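Local coordinates for alpha-galactosidase (Thermus thermophilus, PDB 6LCJ), which probably hydrolyses alpha-galactosidic bonds, releasing terminal galactose from sugars such as stachyose, and assembles as a hexamer, at residues E191-D197 against L228-W233; D205-N209 against K292-W296. One frame throughout, in Å; residues are numbered along the deposited sequence.

Contact 1. Residues E191-D197 against L228-W233; sequences EVFQIDD and LRAGLW
W233 spreads its indole beneath D197, whose CB stands over the six-membered ring, 3.7 Å from the ring centroid and 6° off the normal, a CH-pi contact. The D197 carboxylate runs on alongside the indole, its plane only 19° from that of the ring, while OD1 and OD2 are held by Q200 and W268. D196 OD1 lies over the same face, nearer the pyrrole rim, 3.6 Å from W233 CD1. With CG anti to its backbone N (chi1 174°), W233 turns its ring under D197, with D196 crossing obliquely over the same face, and its NE1 bonds D304.

D196 has several partners: Q194 NE2 donates to D196 OD2 at 2.9 Å, the oxygen close to the Q194 amide plane, the backbone N of D197 donates to OD1, and K302 forms a salt bridge to OD2. Behind these side chains the strands run parallel. R229 O receives F193 N at 2.8 Å, nearly straight onto the carbonyl, and F193 O in turn receives G231 N. The closest backbone pair is Q194 and G231, CA to CA 3.8 Å; the glycine leaves its side of the strand to Q194 CG, 3.7 Å from G231 CA. Among the other side chains, L228 CD1 meets F193 CB, and L232 CD1 lies 4.1 Å from I195 CB; on that face helix 216-224 covers F193, I195 and A230.

Strands 192-195 and 229-234, joined through that helix, form a beta-alpha-beta crossover between neighbouring staves of the eight-stranded parallel TIM barrel of family GH36.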
loop_
_atom_site.group_PDB
_atom_site.type_symbol
_atom_site.label_atom_id
_atom_site.label_comp_id
_atom_site.label_asym_id
_atom_site.label_seq_id
_atom_site.Cartn_x
_atom_site.Cartn_y
_atom_site.Cartn_z
ATOM N N GLU E 191 -34.377 -18.123 46.531
ATOM C CA GLU E 191 -35.104 -19.286 46.043
ATOM C C GLU E 191 -34.255 -20.238 45.215
ATOM O O GLU E 191 -34.648 -21.395 45.056
ATOM C CB GLU E 191 -36.315 -18.849 45.206
ATOM C CG GLU E 191 -36.837 -17.481 45.615
ATOM C CD GLU E 191 -38.120 -17.104 44.921
ATOM O OE1 GLU E 191 -38.096 -16.204 44.050
ATOM O OE2 GLU E 191 -39.161 -17.700 45.254
ATOM N N VAL E 192 -33.113 -19.790 44.691
ATOM C CA VAL E 192 -32.247 -20.589 43.830
ATOM C C VAL E 192 -30.805 -20.372 44.269
ATOM O O VAL E 192 -30.388 -19.237 44.516
ATOM C CB VAL E 192 -32.405 -20.209 42.338
ATOM C CG1 VAL E 192 -31.626 -21.170 41.444
ATOM C CG2 VAL E 192 -33.861 -20.153 41.922
ATOM N N PHE E 193 -30.040 -21.460 44.363
ATOM C CA PHE E 193 -28.601 -21.413 44.585
ATOM C C PHE E 193 -27.948 -21.943 43.311
ATOM O O PHE E 193 -28.042 -23.142 43.020
ATOM C CB PHE E 193 -28.215 -22.248 45.798
ATOM C CG PHE E 193 -26.776 -22.121 46.192
ATOM C CD1 PHE E 193 -25.801 -22.878 45.567
ATOM C CD2 PHE E 193 -26.393 -21.243 47.198
ATOM C CE1 PHE E 193 -24.466 -22.767 45.939
ATOM C CE2 PHE E 193 -25.054 -21.129 47.577
ATOM C CZ PHE E 193 -24.088 -21.900 46.943
ATOM N N GLN E 194 -27.301 -21.061 42.544
ATOM C CA GLN E 194 -26.886 -21.386 41.183
ATOM C C GLN E 194 -25.369 -21.463 41.077
ATOM O O GLN E 194 -24.678 -20.482 41.354
ATOM C CB GLN E 194 -27.436 -20.374 40.184
ATOM C CG GLN E 194 -27.196 -20.773 38.719
ATOM C CD GLN E 194 -26.412 -19.710 37.979
ATOM O OE1 GLN E 194 -26.830 -18.544 37.923
ATOM N NE2 GLN E 194 -25.257 -20.091 37.427
ATOM N N ILE E 195 -24.864 -22.632 40.676
ATOM C CA ILE E 195 -23.441 -22.862 40.430
ATOM C C ILE E 195 -23.115 -22.421 39.008
ATOM O O ILE E 195 -23.742 -22.882 38.048
ATOM C CB ILE E 195 -23.076 -24.340 40.636
ATOM C CG1 ILE E 195 -23.306 -24.735 42.078
ATOM C CG2 ILE E 195 -21.627 -24.611 40.283
ATOM C CD1 ILE E 195 -23.852 -26.092 42.184
ATOM N N ASP E 196 -22.125 -21.550 38.868
ATOM C CA ASP E 196 -21.825 -20.995 37.567
ATOM C C ASP E 196 -20.597 -21.683 36.962
ATOM O O ASP E 196 -20.280 -22.836 37.285
ATOM C CB ASP E 196 -21.633 -19.479 37.686
ATOM C CG ASP E 196 -22.002 -18.741 36.405
ATOM O OD1 ASP E 196 -21.075 -18.447 35.596
ATOM O OD2 ASP E 196 -23.207 -18.428 36.224
ATOM N N ASP E 197 -19.909 -20.975 36.072
ATOM C CA ASP E 197 -18.726 -21.490 35.404
ATOM C C ASP E 197 -17.677 -21.880 36.434
ATOM O O ASP E 197 -17.460 -21.167 37.417
ATOM C CB ASP E 197 -18.209 -20.409 34.449
ATOM C CG ASP E 197 -17.026 -20.844 33.611
ATOM O OD1 ASP E 197 -16.716 -22.050 33.519
ATOM O OD2 ASP E 197 -16.407 -19.944 33.003
ATOM N N LEU E 228 -33.792 -24.733 48.882
ATOM C CA LEU E 228 -33.442 -23.961 47.702
ATOM C C LEU E 228 -33.444 -24.840 46.461
ATOM O O LEU E 228 -32.997 -25.993 46.499
ATOM C CB LEU E 228 -32.065 -23.307 47.865
ATOM C CG LEU E 228 -31.981 -22.164 48.875
ATOM C CD1 LEU E 228 -30.543 -21.938 49.304
ATOM C CD2 LEU E 228 -32.552 -20.926 48.252
ATOM N N ARG E 229 -33.958 -24.287 45.365
ATOM C CA ARG E 229 -33.758 -24.898 44.062
ATOM C C ARG E 229 -32.299 -24.775 43.651
ATOM O O ARG E 229 -31.615 -23.804 43.983
ATOM C CB ARG E 229 -34.636 -24.226 43.011
ATOM C CG ARG E 229 -36.122 -24.347 43.250
ATOM C CD ARG E 229 -36.879 -23.362 42.364
ATOM N NE ARG E 229 -36.716 -23.687 40.954
ATOM C CZ ARG E 229 -37.403 -23.106 39.977
ATOM N NH1 ARG E 229 -38.304 -22.175 40.256
ATOM N NH2 ARG E 229 -37.193 -23.467 38.720
ATOM N N ALA E 230 -31.829 -25.766 42.905
ATOM C CA ALA E 230 -30.439 -25.837 42.488
ATOM C C ALA E 230 -30.295 -25.357 41.044
ATOM O O ALA E 230 -31.082 -25.743 40.177
ATOM C CB ALA E 230 -29.917 -27.264 42.643
ATOM N N GLY E 231 -29.287 -24.526 40.796
ATOM C CA GLY E 231 -29.067 -23.930 39.485
ATOM C C GLY E 231 -27.690 -24.285 38.961
ATOM O O GLY E 231 -26.733 -24.368 39.736
ATOM N N LEU E 232 -27.596 -24.506 37.642
ATOM C CA LEU E 232 -26.341 -24.884 37.009
ATOM C C LEU E 232 -26.182 -24.147 35.680
ATOM O O LEU E 232 -27.165 -23.830 35.000
ATOM C CB LEU E 232 -26.270 -26.406 36.809
ATOM C CG LEU E 232 -24.951 -27.103 36.453
ATOM C CD1 LEU E 232 -23.914 -26.980 37.549
ATOM C CD2 LEU E 232 -25.214 -28.577 36.161
ATOM N N TRP E 233 -24.921 -23.895 35.321
ATOM C CA TRP E 233 -24.509 -23.104 34.166
ATOM C C TRP E 233 -23.917 -24.001 33.083
ATOM O O TRP E 233 -23.071 -24.849 33.374
ATOM C CB TRP E 233 -23.452 -22.078 34.608
ATOM C CG TRP E 233 -22.784 -21.252 33.532
ATOM C CD1 TRP E 233 -23.157 -20.005 33.113
ATOM C CD2 TRP E 233 -21.614 -21.592 32.775
ATOM N NE1 TRP E 233 -22.294 -19.550 32.146
ATOM C CE2 TRP E 233 -21.341 -20.507 31.914
ATOM C CE3 TRP E 233 -20.769 -22.705 32.739
ATOM C CZ2 TRP E 233 -20.266 -20.510 31.023
ATOM C CZ3 TRP E 233 -19.692 -22.701 31.848
ATOM C CH2 TRP E 233 -19.460 -21.614 31.005
#

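Contact 2. Residues D205-N209 against K292-W296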
loop_
_atom_site.group_PDB
_atom_site.type_symbol
_atom_site.label_atom_id
_atom_site.label_comp_id
_atom_site.label_asym_id
_atom_site.label_seq_id
_atom_site.Cartn_x
_atom_site.Cartn_y
_atom_site.Cartn_z
ATOM N N ASP E 205 -17.050 -30.927 27.812
ATOM C CA ASP E 205 -16.904 -31.992 28.809
ATOM C C ASP E 205 -17.629 -31.561 30.089
ATOM O O ASP E 205 -17.007 -31.200 31.092
ATOM C CB ASP E 205 -15.419 -32.285 29.055
ATOM C CG ASP E 205 -15.189 -33.591 29.820
ATOM O OD1 ASP E 205 -16.181 -34.254 30.204
ATOM O OD2 ASP E 205 -14.008 -33.937 30.044
ATOM N N TRP E 206 -18.960 -31.590 30.038
ATOM C CA TRP E 206 -19.825 -31.112 31.116
ATOM C C TRP E 206 -20.006 -32.210 32.165
ATOM O O TRP E 206 -21.064 -32.827 32.319
ATOM C CB TRP E 206 -21.151 -30.640 30.540
ATOM C CG TRP E 206 -20.905 -29.544 29.571
ATOM C CD1 TRP E 206 -20.906 -29.629 28.204
ATOM C CD2 TRP E 206 -20.546 -28.196 29.891
ATOM N NE1 TRP E 206 -20.599 -28.409 27.658
ATOM C CE2 TRP E 206 -20.371 -27.510 28.674
ATOM C CE3 TRP E 206 -20.361 -27.499 31.094
ATOM C CZ2 TRP E 206 -20.019 -26.159 28.623
ATOM C CZ3 TRP E 206 -20.010 -26.171 31.042
ATOM C CH2 TRP E 206 -19.846 -25.509 29.818
ATOM N N GLU E 207 -18.915 -32.444 32.883
ATOM C CA GLU E 207 -18.791 -33.411 33.952
ATOM C C GLU E 207 -17.920 -32.767 35.017
ATOM O O GLU E 207 -17.041 -31.955 34.694
ATOM C CB GLU E 207 -18.156 -34.727 33.466
ATOM C CG GLU E 207 -19.052 -35.583 32.575
ATOM C CD GLU E 207 -20.272 -36.112 33.308
ATOM O OE1 GLU E 207 -20.149 -36.467 34.503
ATOM O OE2 GLU E 207 -21.358 -36.172 32.692
ATOM N N PRO E 208 -18.155 -33.083 36.287
ATOM C CA PRO E 208 -17.463 -32.355 37.358
ATOM C C PRO E 208 -15.965 -32.609 37.354
ATOM O O PRO E 208 -15.507 -33.743 37.220
ATOM C CB PRO E 208 -18.119 -32.888 38.637
ATOM C CG PRO E 208 -18.946 -34.083 38.220
ATOM C CD PRO E 208 -19.286 -33.881 36.783
ATOM N N ASN E 209 -15.202 -31.534 37.505
ATOM C CA ASN E 209 -13.756 -31.632 37.644
ATOM C C ASN E 209 -13.395 -32.089 39.061
ATOM O O ASN E 209 -14.251 -32.429 39.882
ATOM C CB ASN E 209 -13.085 -30.303 37.269
ATOM C CG ASN E 209 -13.538 -29.110 38.144
ATOM O OD1 ASN E 209 -13.653 -29.211 39.371
ATOM N ND2 ASN E 209 -13.757 -27.961 37.499
ATOM N N LYS E 292 -29.560 -34.390 31.397
ATOM C CA LYS E 292 -28.665 -34.819 32.470
ATOM C C LYS E 292 -28.742 -33.885 33.685
ATOM O O LYS E 292 -28.703 -34.347 34.833
ATOM C CB LYS E 292 -27.233 -34.916 31.962
ATOM C CG LYS E 292 -26.218 -34.982 33.057
ATOM C CD LYS E 292 -24.866 -35.426 32.538
ATOM C CE LYS E 292 -24.417 -34.546 31.392
ATOM N NZ LYS E 292 -22.944 -34.477 31.292
ATOM N N ALA E 293 -28.853 -32.568 33.460
ATOM C CA ALA E 293 -28.875 -31.636 34.587
ATOM C C ALA E 293 -30.156 -31.779 35.403
ATOM O O ALA E 293 -30.116 -31.725 36.638
ATOM C CB ALA E 293 -28.705 -30.196 34.098
ATOM N N LEU E 294 -31.300 -31.965 34.735
ATOM C CA LEU E 294 -32.551 -32.196 35.455
ATOM C C LEU E 294 -32.468 -33.459 36.290
ATOM O O LEU E 294 -32.887 -33.473 37.454
ATOM C CB LEU E 294 -33.727 -32.303 34.494
ATOM C CG LEU E 294 -34.139 -31.131 33.621
ATOM C CD1 LEU E 294 -35.580 -31.292 33.220
ATOM C CD2 LEU E 294 -33.926 -29.809 34.328
ATOM N N ALA E 295 -31.922 -34.533 35.717
ATOM C CA ALA E 295 -31.796 -35.777 36.467
ATOM C C ALA E 295 -30.897 -35.592 37.671
ATOM O O ALA E 295 -31.100 -36.232 38.706
ATOM C CB ALA E 295 -31.261 -36.888 35.570
ATOM N N TRP E 296 -29.912 -34.705 37.558
ATOM C CA TRP E 296 -29.021 -34.403 38.666
ATOM C C TRP E 296 -29.719 -33.684 39.811
ATOM O O TRP E 296 -29.174 -33.657 40.918
ATOM C CB TRP E 296 -27.865 -33.546 38.166
ATOM C CG TRP E 296 -26.764 -34.331 37.570
ATOM C CD1 TRP E 296 -26.575 -35.667 37.668
ATOM C CD2 TRP E 296 -25.673 -33.817 36.788
ATOM N NE1 TRP E 296 -25.434 -36.031 36.987
ATOM C CE2 TRP E 296 -24.863 -34.911 36.440
ATOM C CE3 TRP E 296 -25.306 -32.536 36.351
ATOM C CZ2 TRP E 296 -23.706 -34.770 35.672
ATOM C CZ3 TRP E 296 -24.165 -32.396 35.592
ATOM C CH2 TRP E 296 -23.373 -33.513 35.257
#
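The connection from barrel strand 192-195 to helix 216-224 is met here by residues near the C-terminal end of helix 280-296, with K292 as the bridge. Its ammonium grips two oxygens: K292 NZ donates a hydrogen bond to W206 O at 2.7 Å, tilted 27° from the carbonyl plane, and forms a salt bridge with E207 at 2.7 Å from OE2. The carboxylate oxygen is approached on its anti side, 34° out of the carboxylate plane. K292 reaches this far because CG is anti to the backbone N (chi1 164°), with one bend near the end of the chain. E207 is bent at its second torsion, and this turns the carboxylate across the end of the lysine, with OE2 also 3.6 Å from K292 CD.

W296, one helical turn on, packs against the lysine stem: K292 CG sits 3.6 Å above its ring plane, toward the rim. The far edge of the indole points at the loop, with CH2 3.8 Å from W206 O and near the ring plane. E207 crosses it at about a right angle, and P208 CD touches CH2 loosely at 4.4 Å. W206 is the centre of an inverse gamma turn, closed by a weak bond from E207 N to D205 O; the W206 carbonyl, at the centre of the turn, faces the lysine.

The contact is small and lies at the surface. Around it, W206 packs on W285 and L289 of helix 280-296 and edge-to-face with F234, while M216 and A217 of helix 216-224 and L232 of strand 229-234 cover W296.

Contact 1 is a buried contact between two adjacent parallel strands joined by backbone hydrogen bonds; contact 2 is a surface contact between the connection that follows the first of them and helix 280-296, which precedes strand 298-303. Their chemistry differs accordingly: contact 1 buries 630 Å² through main-chain pairing, apolar packing and carboxylates against an indole, contact 2 only 153 Å² around one lysine with a carbonyl and a carboxylate. They touch, with W233 CZ3 3.5 Å from W206 CH2 and L232 CD2 4.0 Å from W296 CE3, so residues L232 and W233 belong to both packings. Helix 216-224 contributes to both.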